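Local coordinates for rhamnose ABC transporter, rhamnose-binding protein (Actinomyces odontolyticus ATCC 17982, PDB 5BQ3) that probably binds a sugar, likely rhamnose, as the substrate-capturing component of an ABC import system, at residues 76-81 / 87-92; 143-148 / 185-190; 233-238 / 255-260; 306-309 / 313-316. All coordinates share one frame; numbering follows the deposited sequence.

Contacts 1 and 4 both reach the six-stranded parallel sheet of one lobe, with centres 22 Å apart and nearest atoms about 11 Å apart. Contacts 2 and 3 belong to the other lobe, built on a four-stranded parallel sheet; their centres are 21 Å apart. Between the lobes the spacing widens: 44 Å separates the centres of contacts 1 and 2, which lie on opposite sides of the chain's centre, as do contacts 1 and 3. Two such lobes are the hallmark of periplasmic binding proteins, where the ligand is normally held in the cleft between them. None of the four contacts is identified as part of the sugar site; they describe how elements join within each lobe.

Contact 1: residues 76-81 / 87-92; sequences SFINSE and NVLVIA
Ile78 and Glu81 face Leu89 and Ile91 from a helix segment running almost antiparallel to strand 88-91, at 168° and with 10.6 Å between the two axes. The register centres on Glu81 and Leu89, whose CA atoms are 8.2 Å apart. Ile78 serves both strand residues through different branches. Its CG2 methyl meets Leu89 CD2 at 3.9 Å, while its CD1 meets Ile91 CD1 at 3.7 Å, and in both pairs the side chains cross at about a right angle. The division follows from chi1 of Ile78, -60°, which puts CG2 anti to the backbone N and sends the CG1 arm off beside that nitrogen. The second methyl of Leu89, CD1, lies against Glu81 CB at 3.7 Å and near CG. Glu81 thus packs through the aliphatic root of its side chain, whereas its OE1 is hydrogen-bonded to Thr31 OG1 on the adjacent strand 29-33. The contact across the segments is apolar and largely buried. Leu103 of helix 100-109 touches Leu89 and Ile91 as well, and that helix starts at Cys100, which is disulfide-bonded to Cys124. With strand 60-63 before it and strand 88-91 after it, helix 75-83 forms the connection of a beta-alpha-beta crossover that passes strand 29-33, in the Rossmann-like sheet of a periplasmic binding protein lobe.

Contact 2: residues 143-148 / 185-190; sequences DMVSDQ and KGIEIV
Apolar contact between Val145, Ser146 and Ile187 carries this junction, a small one of 112 Å² over both sides, between helix 134-149 and strand 187-194, outermost in its sheet within this chain. The backbones come closest at Ser146 and Ile187, with CA atoms 6.8 Å apart. Ile187 reaches out with its CD1 methyl, which ends 3.9 Å from Ser146 CB and 4.2 Å from Ser146 N. Its chi1 of -59° sets CG1 beside the backbone N and CG2 anti to it. Val145 CG1 lies about equally far from CG1, CG2 and CD1 of Ile187, 4.4 Å from CG1, a loose contact along the flank of the side chain. Ser146 takes part through its carbon: with chi1 at -168° its OG is anti to the backbone N and lies farther from Ile187 CD1 than CB does.

Around the pair the apolar patch is extended by Leu142 and Ile149 of the same helix, which touch Ile187, and by Val155 of strand 153-159, which touches both Val145 and Ile187. The helix thus packs on the parallel sheet of an alpha/beta lobe of the periplasmic binding protein fold.

Polar interactions join the same elements one step away. Asp143 OD1 forms a salt bridge with Lys183 NZ and a hydrogen bond with Tyr184 OH, both just ahead of the strand. These polar bonds tie helix 134-149 to the turn leading into strand 187-194, whereas the contact itself, made of aliphatic carbons and the serine CB, holds by shape and exclusion of water and specifies no bond direction.

Contact 3: residues 233-238 / 255-260; sequences YLSTSD and RSFVKD
Ser235 and Phe257 meet because each first torsion swings its group in between helices 224-236 and 251-260: chi1 of 59° sets Ser235 OG between its backbone N and carbonyl carbon, while chi1 of -58° carries the Phe257 ring beside its own N, nearer the serine than its CB direction would suggest. These are successive helices of the alternating beta-alpha fold of this lobe, one of the two that make up a periplasmic binding protein, with strand 244-247 between them in sequence. Their CA atoms come closest at the same two residues, 7.4 Å apart.

Total burial is 84 Å², evidence of a shallow surface contact. Farther along the second helix, Asp260 OD2 reaches only 4.4 Å from Ser235 CB, a marginal touch at the surface. Thr262, just beyond that helix, also touches Ser235, and Phe257 shares a backbone hydrogen bond with Val263, linking the contact to the chain that follows.

The serine hydroxyl has its hydrogen bond within its own helix, to Ala231 O one turn earlier, with a weak one to Arg232 O. The aromatic partner is met differently, by proximity alone. The approach is consistent with the oxygen facing the C-H edge of the ring rather than its pi face: Ser235 OG stands near the plane of the phenyl group, 4.1 Å from Phe257 CD1 and closer still, 3.6 Å, to Phe257 CE1.

Contact 4: residues 306-309 / 313-316; sequences RTIG and TVVV
Arg306 and Val316 meet through the guanidinium edge: NE at 3.0 Å and NH2 at 2.8 Å both point to Val316 O, close to the guanidinium plane. The N-H...O angles of 126° and 130° make both bonds weak. A bend at chi2 carries Arg306 CD to 3.6 Å from Val315 O and the guanidinium on toward Val316 O. Nearer the backbone, Arg306 CB lies against Val314 CG1 at 3.8 Å. Val314 gives its other methyl, CG2, to Ile308 CG1, also at 3.8 Å. At the far end Gly309 N donates to Thr313 O at 2.8 Å, while between them a water donates to Thr307 O (2.7 Å) and accepts from Val315 N (3.0 Å), spanning backbones that diverge from antiparallel, 147° apart end to end.

Leu303 O, hydrogen-bonded to Arg306 NH1, helps fix the guanidinium's orientation. With an alanine here the guanidinium is gone, and Val316 O would probably lose its two weak donors and Leu303 O this partner.

Outward, strand 305-307 pairs antiparallel with 297-299, whereas 313-315 is the outermost strand beside 127-130 in the six-stranded parallel sheet; this junction bridges the two sheets, with Val316 reaching Gln273 and Leu274 of helix 271-287.

Contact 1: residues 76-81 / 87-92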
loop_
_atom_site.group_PDB
_atom_site.type_symbol
_atom_site.label_atom_id
_atom_site.label_comp_id
_atom_site.label_asym_id
_atom_site.label_seq_id
_atom_site.Cartn_x
_atom_site.Cartn_y
_atom_site.Cartn_z
ATOM N N SER A 76 24.372 0.641 2.238
ATOM C CA SER A 76 25.382 1.667 2.531
ATOM C C SER A 76 24.798 2.819 3.357
ATOM O O SER A 76 25.504 3.377 4.196
ATOM C CB SER A 76 25.999 2.206 1.243
ATOM O OG SER A 76 25.026 2.793 0.396
ATOM N N PHE A 77 23.512 3.153 3.134
ATOM C CA PHE A 77 22.794 4.222 3.834
ATOM C C PHE A 77 22.401 3.806 5.255
ATOM O O PHE A 77 22.415 4.660 6.142
ATOM C CB PHE A 77 21.559 4.671 3.037
ATOM C CG PHE A 77 21.919 5.354 1.742
ATOM C CD1 PHE A 77 22.208 6.713 1.710
ATOM C CD2 PHE A 77 22.006 4.633 0.557
ATOM C CE1 PHE A 77 22.570 7.339 0.516
ATOM C CE2 PHE A 77 22.370 5.259 -0.637
ATOM C CZ PHE A 77 22.650 6.608 -0.651
ATOM N N ILE A 78 22.068 2.510 5.477
ATOM C CA ILE A 78 21.722 1.977 6.804
ATOM C C ILE A 78 22.974 2.052 7.691
ATOM O O ILE A 78 22.904 2.601 8.789
ATOM C CB ILE A 78 21.120 0.535 6.750
ATOM C CG1 ILE A 78 19.821 0.484 5.912
ATOM C CG2 ILE A 78 20.864 -0.017 8.165
ATOM C CD1 ILE A 78 19.573 -0.852 5.209
ATOM N N ASN A 79 24.119 1.549 7.183
ATOM C CA ASN A 79 25.418 1.536 7.866
ATOM C C ASN A 79 25.907 2.949 8.199
ATOM O O ASN A 79 26.523 3.138 9.250
ATOM C CB ASN A 79 26.467 0.809 7.016
ATOM C CG ASN A 79 26.196 -0.661 6.773
ATOM O OD1 ASN A 79 25.529 -1.351 7.558
ATOM N ND2 ASN A 79 26.746 -1.181 5.689
ATOM N N SER A 80 25.631 3.933 7.312
ATOM C CA SER A 80 26.004 5.342 7.477
ATOM C C SER A 80 25.278 5.976 8.664
ATOM O O SER A 80 25.893 6.726 9.424
ATOM C CB SER A 80 25.692 6.129 6.208
ATOM O OG SER A 80 26.524 5.730 5.132
ATOM N N GLU A 81 23.980 5.661 8.824
ATOM C CA GLU A 81 23.135 6.180 9.901
ATOM C C GLU A 81 23.508 5.572 11.254
ATOM O O GLU A 81 23.352 6.244 12.272
ATOM C CB GLU A 81 21.645 5.947 9.600
ATOM C CG GLU A 81 21.101 6.743 8.419
ATOM C CD GLU A 81 21.330 8.244 8.437
ATOM O OE1 GLU A 81 20.871 8.913 9.392
ATOM O OE2 GLU A 81 21.953 8.754 7.478
ATOM N N ASN A 87 18.900 7.113 16.320
ATOM C CA ASN A 87 18.121 6.389 17.319
ATOM C C ASN A 87 16.952 5.621 16.709
ATOM O O ASN A 87 16.691 4.497 17.140
ATOM C CB ASN A 87 17.620 7.349 18.395
ATOM C CG ASN A 87 18.732 8.097 19.086
ATOM O OD1 ASN A 87 19.007 9.261 18.785
ATOM N ND2 ASN A 87 19.434 7.425 19.986
ATOM N N VAL A 88 16.233 6.223 15.738
ATOM C CA VAL A 88 15.080 5.592 15.084
ATOM C C VAL A 88 15.323 5.530 13.574
ATOM O O VAL A 88 15.619 6.551 12.954
ATOM C CB VAL A 88 13.732 6.300 15.408
ATOM C CG1 VAL A 88 12.558 5.566 14.767
ATOM C CG2 VAL A 88 13.514 6.444 16.912
ATOM N N LEU A 89 15.176 4.333 12.986
ATOM C CA LEU A 89 15.342 4.122 11.552
ATOM C C LEU A 89 14.051 3.572 10.944
ATOM O O LEU A 89 13.598 2.491 11.328
ATOM C CB LEU A 89 16.524 3.182 11.272
ATOM C CG LEU A 89 17.192 3.362 9.914
ATOM C CD1 LEU A 89 18.282 4.416 9.983
ATOM C CD2 LEU A 89 17.771 2.059 9.425
ATOM N N VAL A 90 13.446 4.338 10.021
ATOM C CA VAL A 90 12.210 3.959 9.327
ATOM C C VAL A 90 12.593 3.643 7.873
ATOM O O VAL A 90 13.081 4.530 7.174
ATOM C CB VAL A 90 11.095 5.034 9.452
ATOM C CG1 VAL A 90 9.767 4.497 8.938
ATOM C CG2 VAL A 90 10.942 5.518 10.896
ATOM N N ILE A 91 12.433 2.373 7.435
ATOM C CA ILE A 91 12.874 1.967 6.096
ATOM C C ILE A 91 11.829 1.141 5.309
ATOM O O ILE A 91 11.159 0.278 5.862
ATOM C CB ILE A 91 14.235 1.199 6.200
ATOM C CG1 ILE A 91 14.777 0.773 4.814
ATOM C CG2 ILE A 91 14.173 0.009 7.179
ATOM C CD1 ILE A 91 16.245 0.764 4.676
ATOM N N ALA A 92 11.736 1.415 3.996
ATOM C CA ALA A 92 10.924 0.669 3.037
ATOM C C ALA A 92 11.887 -0.237 2.277
ATOM O O ALA A 92 12.565 0.219 1.355
ATOM C CB ALA A 92 10.179 1.620 2.105
#

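Contact 2: residues 143-148 / 185-190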
loop_
_atom_site.group_PDB
_atom_site.type_symbol
_atom_site.label_atom_id
_atom_site.label_comp_id
_atom_site.label_asym_id
_atom_site.label_seq_id
_atom_site.Cartn_x
_atom_site.Cartn_y
_atom_site.Cartn_z
ATOM N N ASP A 143 -16.837 -5.475 -2.443
ATOM C CA ASP A 143 -17.882 -4.541 -2.006
ATOM C C ASP A 143 -18.199 -3.521 -3.099
ATOM O O ASP A 143 -19.367 -3.235 -3.324
ATOM C CB ASP A 143 -17.470 -3.812 -0.715
ATOM C CG ASP A 143 -17.861 -4.493 0.586
ATOM O OD1 ASP A 143 -18.215 -5.690 0.550
ATOM O OD2 ASP A 143 -17.798 -3.830 1.644
HETATM N N MSE A 144 -17.157 -2.979 -3.770
HETATM C CA MSE A 144 -17.275 -2.005 -4.863
HETATM C C MSE A 144 -17.880 -2.662 -6.104
HETATM O O MSE A 144 -18.716 -2.046 -6.763
HETATM C CB MSE A 144 -15.909 -1.382 -5.200
HETATM C CG MSE A 144 -15.325 -0.545 -4.053
HETATM SE SE MSE A 144 -13.699 0.430 -4.496
HETATM C CE MSE A 144 -12.526 -1.038 -4.951
ATOM N N VAL A 145 -17.477 -3.921 -6.405
ATOM C CA VAL A 145 -17.985 -4.696 -7.543
ATOM C C VAL A 145 -19.474 -4.936 -7.351
ATOM O O VAL A 145 -20.263 -4.487 -8.177
ATOM C CB VAL A 145 -17.217 -6.029 -7.756
ATOM C CG1 VAL A 145 -17.852 -6.867 -8.856
ATOM C CG2 VAL A 145 -15.763 -5.774 -8.080
ATOM N N SER A 146 -19.843 -5.611 -6.241
ATOM C CA SER A 146 -21.211 -5.964 -5.856
ATOM C C SER A 146 -22.142 -4.750 -5.878
ATOM O O SER A 146 -23.250 -4.848 -6.406
ATOM C CB SER A 146 -21.222 -6.605 -4.471
ATOM O OG SER A 146 -22.474 -7.208 -4.194
ATOM N N ASP A 147 -21.669 -3.603 -5.355
ATOM C CA ASP A 147 -22.409 -2.342 -5.302
ATOM C C ASP A 147 -22.664 -1.777 -6.715
ATOM O O ASP A 147 -23.773 -1.312 -6.986
ATOM C CB ASP A 147 -21.641 -1.318 -4.439
ATOM C CG ASP A 147 -22.261 0.062 -4.334
ATOM O OD1 ASP A 147 -23.442 0.156 -3.917
ATOM O OD2 ASP A 147 -21.552 1.052 -4.623
ATOM N N GLN A 148 -21.650 -1.835 -7.606
ATOM C CA GLN A 148 -21.731 -1.302 -8.963
ATOM C C GLN A 148 -22.533 -2.207 -9.911
ATOM O O GLN A 148 -23.342 -1.677 -10.676
ATOM C CB GLN A 148 -20.330 -1.038 -9.525
ATOM C CG GLN A 148 -19.727 0.279 -9.028
ATOM C CD GLN A 148 -18.257 0.427 -9.341
ATOM O OE1 GLN A 148 -17.420 0.518 -8.441
ATOM N NE2 GLN A 148 -17.910 0.494 -10.622
ATOM N N LYS A 185 -22.032 -14.124 -3.478
ATOM C CA LYS A 185 -22.397 -15.338 -4.222
ATOM C C LYS A 185 -22.918 -15.018 -5.637
ATOM O O LYS A 185 -22.795 -15.852 -6.538
ATOM C CB LYS A 185 -23.430 -16.170 -3.447
ATOM C CG LYS A 185 -22.798 -17.167 -2.483
ATOM C CD LYS A 185 -23.825 -18.162 -1.952
ATOM C CE LYS A 185 -23.207 -19.250 -1.105
ATOM N NZ LYS A 185 -22.944 -18.796 0.283
ATOM N N GLY A 186 -23.463 -13.814 -5.811
ATOM C CA GLY A 186 -23.978 -13.324 -7.085
ATOM C C GLY A 186 -22.896 -12.968 -8.086
ATOM O O GLY A 186 -23.143 -12.995 -9.294
ATOM N N ILE A 187 -21.685 -12.628 -7.590
ATOM C CA ILE A 187 -20.524 -12.272 -8.413
ATOM C C ILE A 187 -19.983 -13.545 -9.076
ATOM O O ILE A 187 -19.570 -14.480 -8.383
ATOM C CB ILE A 187 -19.424 -11.523 -7.589
ATOM C CG1 ILE A 187 -19.969 -10.214 -6.969
ATOM C CG2 ILE A 187 -18.169 -11.253 -8.446
ATOM C CD1 ILE A 187 -19.217 -9.705 -5.748
ATOM N N GLU A 188 -19.996 -13.576 -10.415
ATOM C CA GLU A 188 -19.500 -14.711 -11.185
ATOM C C GLU A 188 -18.231 -14.318 -11.941
ATOM O O GLU A 188 -18.297 -13.522 -12.880
ATOM C CB GLU A 188 -20.583 -15.229 -12.152
ATOM C CG GLU A 188 -20.210 -16.526 -12.860
ATOM C CD GLU A 188 -20.829 -16.773 -14.226
ATOM O OE1 GLU A 188 -21.649 -15.944 -14.681
ATOM O OE2 GLU A 188 -20.482 -17.804 -14.845
ATOM N N ILE A 189 -17.073 -14.868 -11.523
ATOM C CA ILE A 189 -15.796 -14.625 -12.202
ATOM C C ILE A 189 -15.814 -15.469 -13.481
ATOM O O ILE A 189 -16.032 -16.681 -13.415
ATOM C CB ILE A 189 -14.549 -14.883 -11.304
ATOM C CG1 ILE A 189 -14.604 -14.085 -9.966
ATOM C CG2 ILE A 189 -13.228 -14.640 -12.062
ATOM C CD1 ILE A 189 -14.709 -12.510 -10.045
ATOM N N VAL A 190 -15.672 -14.811 -14.638
ATOM C CA VAL A 190 -15.740 -15.468 -15.947
ATOM C C VAL A 190 -14.369 -15.465 -16.662
ATOM O O VAL A 190 -14.204 -16.186 -17.644
ATOM C CB VAL A 190 -16.857 -14.868 -16.853
ATOM C CG1 VAL A 190 -18.234 -15.034 -16.220
ATOM C CG2 VAL A 190 -16.588 -13.405 -17.193
#

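Contact 3: residues 233-238 / 255-260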
loop_
_atom_site.group_PDB
_atom_site.type_symbol
_atom_site.label_atom_id
_atom_site.label_comp_id
_atom_site.label_asym_id
_atom_site.label_seq_id
_atom_site.Cartn_x
_atom_site.Cartn_y
_atom_site.Cartn_z
ATOM N N TYR A 233 -9.059 2.075 -22.528
ATOM C CA TYR A 233 -9.747 1.264 -23.532
ATOM C C TYR A 233 -11.260 1.492 -23.475
ATOM O O TYR A 233 -11.866 1.728 -24.519
ATOM C CB TYR A 233 -9.419 -0.237 -23.382
ATOM C CG TYR A 233 -10.316 -1.133 -24.214
ATOM C CD1 TYR A 233 -10.170 -1.206 -25.597
ATOM C CD2 TYR A 233 -11.338 -1.871 -23.625
ATOM C CE1 TYR A 233 -11.021 -1.993 -26.372
ATOM C CE2 TYR A 233 -12.194 -2.661 -24.389
ATOM C CZ TYR A 233 -12.028 -2.725 -25.764
ATOM O OH TYR A 233 -12.860 -3.516 -26.523
ATOM N N LEU A 234 -11.863 1.392 -22.270
ATOM C CA LEU A 234 -13.305 1.537 -22.054
ATOM C C LEU A 234 -13.831 2.921 -22.450
ATOM O O LEU A 234 -14.895 2.995 -23.065
ATOM C CB LEU A 234 -13.687 1.226 -20.600
ATOM C CG LEU A 234 -13.621 -0.246 -20.187
ATOM C CD1 LEU A 234 -13.442 -0.379 -18.698
ATOM C CD2 LEU A 234 -14.852 -1.010 -20.639
ATOM N N SER A 235 -13.078 4.000 -22.142
ATOM C CA SER A 235 -13.453 5.384 -22.466
ATOM C C SER A 235 -13.480 5.655 -23.979
ATOM O O SER A 235 -14.256 6.501 -24.429
ATOM C CB SER A 235 -12.503 6.369 -21.794
ATOM O OG SER A 235 -11.164 6.158 -22.207
ATOM N N THR A 236 -12.635 4.943 -24.754
ATOM C CA THR A 236 -12.529 5.096 -26.211
ATOM C C THR A 236 -13.418 4.087 -26.966
ATOM O O THR A 236 -13.550 4.194 -28.187
ATOM C CB THR A 236 -11.060 4.967 -26.663
ATOM O OG1 THR A 236 -10.516 3.731 -26.193
ATOM C CG2 THR A 236 -10.194 6.137 -26.202
ATOM N N SER A 237 -14.030 3.123 -26.247
ATOM C CA SER A 237 -14.894 2.096 -26.838
ATOM C C SER A 237 -16.388 2.367 -26.565
ATOM O O SER A 237 -16.728 3.317 -25.853
ATOM C CB SER A 237 -14.508 0.709 -26.323
ATOM O OG SER A 237 -14.799 0.558 -24.944
ATOM N N ASP A 238 -17.267 1.514 -27.134
ATOM C CA ASP A 238 -18.726 1.578 -27.002
ATOM C C ASP A 238 -19.202 1.089 -25.619
ATOM O O ASP A 238 -20.371 1.282 -25.273
ATOM C CB ASP A 238 -19.396 0.735 -28.111
ATOM C CG ASP A 238 -19.129 1.167 -29.546
ATOM O OD1 ASP A 238 -18.129 1.885 -29.780
ATOM O OD2 ASP A 238 -19.892 0.751 -30.440
ATOM N N ARG A 255 -8.126 10.399 -12.293
ATOM C CA ARG A 255 -8.880 11.655 -12.177
ATOM C C ARG A 255 -9.805 11.935 -13.365
ATOM O O ARG A 255 -10.990 12.196 -13.157
ATOM C CB ARG A 255 -7.919 12.840 -11.997
ATOM C CG ARG A 255 -8.464 13.922 -11.077
ATOM C CD ARG A 255 -7.518 15.102 -10.922
ATOM N NE ARG A 255 -6.184 14.724 -10.447
ATOM C CZ ARG A 255 -5.881 14.464 -9.180
ATOM N NH1 ARG A 255 -6.816 14.514 -8.244
ATOM N NH2 ARG A 255 -4.643 14.141 -8.841
ATOM N N SER A 256 -9.265 11.882 -14.595
ATOM C CA SER A 256 -9.999 12.143 -15.836
ATOM C C SER A 256 -11.098 11.108 -16.086
ATOM O O SER A 256 -12.189 11.486 -16.494
ATOM C CB SER A 256 -9.046 12.179 -17.027
ATOM O OG SER A 256 -8.372 10.941 -17.183
ATOM N N PHE A 257 -10.821 9.817 -15.817
ATOM C CA PHE A 257 -11.758 8.710 -16.025
ATOM C C PHE A 257 -12.902 8.714 -15.017
ATOM O O PHE A 257 -14.001 8.265 -15.344
ATOM C CB PHE A 257 -11.025 7.363 -15.973
ATOM C CG PHE A 257 -9.916 7.230 -16.985
ATOM C CD1 PHE A 257 -10.198 7.141 -18.344
ATOM C CD2 PHE A 257 -8.588 7.183 -16.581
ATOM C CE1 PHE A 257 -9.170 7.025 -19.279
ATOM C CE2 PHE A 257 -7.560 7.055 -17.517
ATOM C CZ PHE A 257 -7.858 6.978 -18.860
ATOM N N VAL A 258 -12.645 9.216 -13.799
ATOM C CA VAL A 258 -13.639 9.305 -12.731
ATOM C C VAL A 258 -14.656 10.413 -13.091
ATOM O O VAL A 258 -15.857 10.230 -12.875
ATOM C CB VAL A 258 -12.972 9.514 -11.343
ATOM C CG1 VAL A 258 -14.009 9.728 -10.257
ATOM C CG2 VAL A 258 -12.083 8.332 -10.974
ATOM N N LYS A 259 -14.176 11.522 -13.690
ATOM C CA LYS A 259 -15.009 12.656 -14.105
ATOM C C LYS A 259 -15.809 12.350 -15.378
ATOM O O LYS A 259 -16.951 12.805 -15.483
ATOM C CB LYS A 259 -14.160 13.924 -14.303
ATOM C CG LYS A 259 -13.453 14.429 -13.038
ATOM C CD LYS A 259 -14.386 15.037 -12.011
ATOM C CE LYS A 259 -13.644 15.359 -10.740
ATOM N NZ LYS A 259 -14.553 15.854 -9.677
ATOM N N ASP A 260 -15.215 11.590 -16.333
ATOM C CA ASP A 260 -15.839 11.151 -17.596
ATOM C C ASP A 260 -17.056 10.283 -17.348
ATOM O O ASP A 260 -18.043 10.367 -18.080
ATOM C CB ASP A 260 -14.854 10.300 -18.437
ATOM C CG ASP A 260 -13.677 10.994 -19.088
ATOM O OD1 ASP A 260 -13.403 12.163 -18.732
ATOM O OD2 ASP A 260 -12.985 10.344 -19.908
#

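Contact 4: residues 306-309 / 313-316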
loop_
_atom_site.group_PDB
_atom_site.type_symbol
_atom_site.label_atom_id
_atom_site.label_comp_id
_atom_site.label_asym_id
_atom_site.label_seq_id
_atom_site.Cartn_x
_atom_site.Cartn_y
_atom_site.Cartn_z
ATOM N N ARG A 306 -3.220 2.367 18.011
ATOM C CA ARG A 306 -2.996 1.203 17.144
ATOM C C ARG A 306 -2.453 0.035 17.965
ATOM O O ARG A 306 -1.691 0.256 18.906
ATOM C CB ARG A 306 -2.024 1.529 15.988
ATOM C CG ARG A 306 -2.547 2.500 14.927
ATOM C CD ARG A 306 -3.715 1.955 14.112
ATOM N NE ARG A 306 -4.052 2.825 12.982
ATOM C CZ ARG A 306 -4.811 3.915 13.062
ATOM N NH1 ARG A 306 -5.321 4.296 14.225
ATOM N NH2 ARG A 306 -5.060 4.636 11.978
ATOM N N THR A 307 -2.829 -1.201 17.601
ATOM C CA THR A 307 -2.386 -2.421 18.284
ATOM C C THR A 307 -1.360 -3.169 17.416
ATOM O O THR A 307 -1.523 -3.254 16.195
ATOM C CB THR A 307 -3.602 -3.311 18.642
ATOM O OG1 THR A 307 -4.511 -2.562 19.443
ATOM C CG2 THR A 307 -3.218 -4.575 19.412
ATOM N N ILE A 308 -0.311 -3.712 18.061
ATOM C CA ILE A 308 0.718 -4.523 17.410
ATOM C C ILE A 308 0.143 -5.938 17.280
ATOM O O ILE A 308 -0.143 -6.587 18.290
ATOM C CB ILE A 308 2.076 -4.480 18.176
ATOM C CG1 ILE A 308 2.617 -3.037 18.278
ATOM C CG2 ILE A 308 3.110 -5.414 17.531
ATOM C CD1 ILE A 308 3.465 -2.755 19.485
ATOM N N GLY A 309 -0.065 -6.368 16.042
ATOM C CA GLY A 309 -0.615 -7.682 15.731
ATOM C C GLY A 309 0.443 -8.756 15.597
ATOM O O GLY A 309 1.577 -8.574 16.051
ATOM N N THR A 313 3.380 -6.763 13.369
ATOM C CA THR A 313 2.798 -5.958 12.293
ATOM C C THR A 313 1.667 -5.056 12.809
ATOM O O THR A 313 0.782 -5.514 13.528
ATOM C CB THR A 313 2.319 -6.876 11.143
ATOM O OG1 THR A 313 3.409 -7.692 10.715
ATOM C CG2 THR A 313 1.777 -6.100 9.939
ATOM N N VAL A 314 1.702 -3.776 12.395
ATOM C CA VAL A 314 0.711 -2.736 12.700
ATOM C C VAL A 314 0.028 -2.337 11.381
ATOM O O VAL A 314 0.720 -2.023 10.413
ATOM C CB VAL A 314 1.348 -1.509 13.418
ATOM C CG1 VAL A 314 0.302 -0.444 13.740
ATOM C CG2 VAL A 314 2.105 -1.923 14.680
ATOM N N VAL A 315 -1.314 -2.372 11.333
ATOM C CA VAL A 315 -2.074 -1.998 10.134
ATOM C C VAL A 315 -2.590 -0.559 10.320
ATOM O O VAL A 315 -3.204 -0.251 11.345
ATOM C CB VAL A 315 -3.213 -3.008 9.797
ATOM C CG1 VAL A 315 -3.998 -2.579 8.561
ATOM C CG2 VAL A 315 -2.666 -4.419 9.605
ATOM N N VAL A 316 -2.320 0.315 9.327
ATOM C CA VAL A 316 -2.728 1.728 9.310
ATOM C C VAL A 316 -4.271 1.823 9.317
ATOM O O VAL A 316 -4.828 2.587 10.106
ATOM C CB VAL A 316 -2.097 2.512 8.119
ATOM C CG1 VAL A 316 -2.566 3.965 8.090
ATOM C CG2 VAL A 316 -0.575 2.453 8.167
HETATM O O HOH W 1 -2.861 -2.837 13.862
#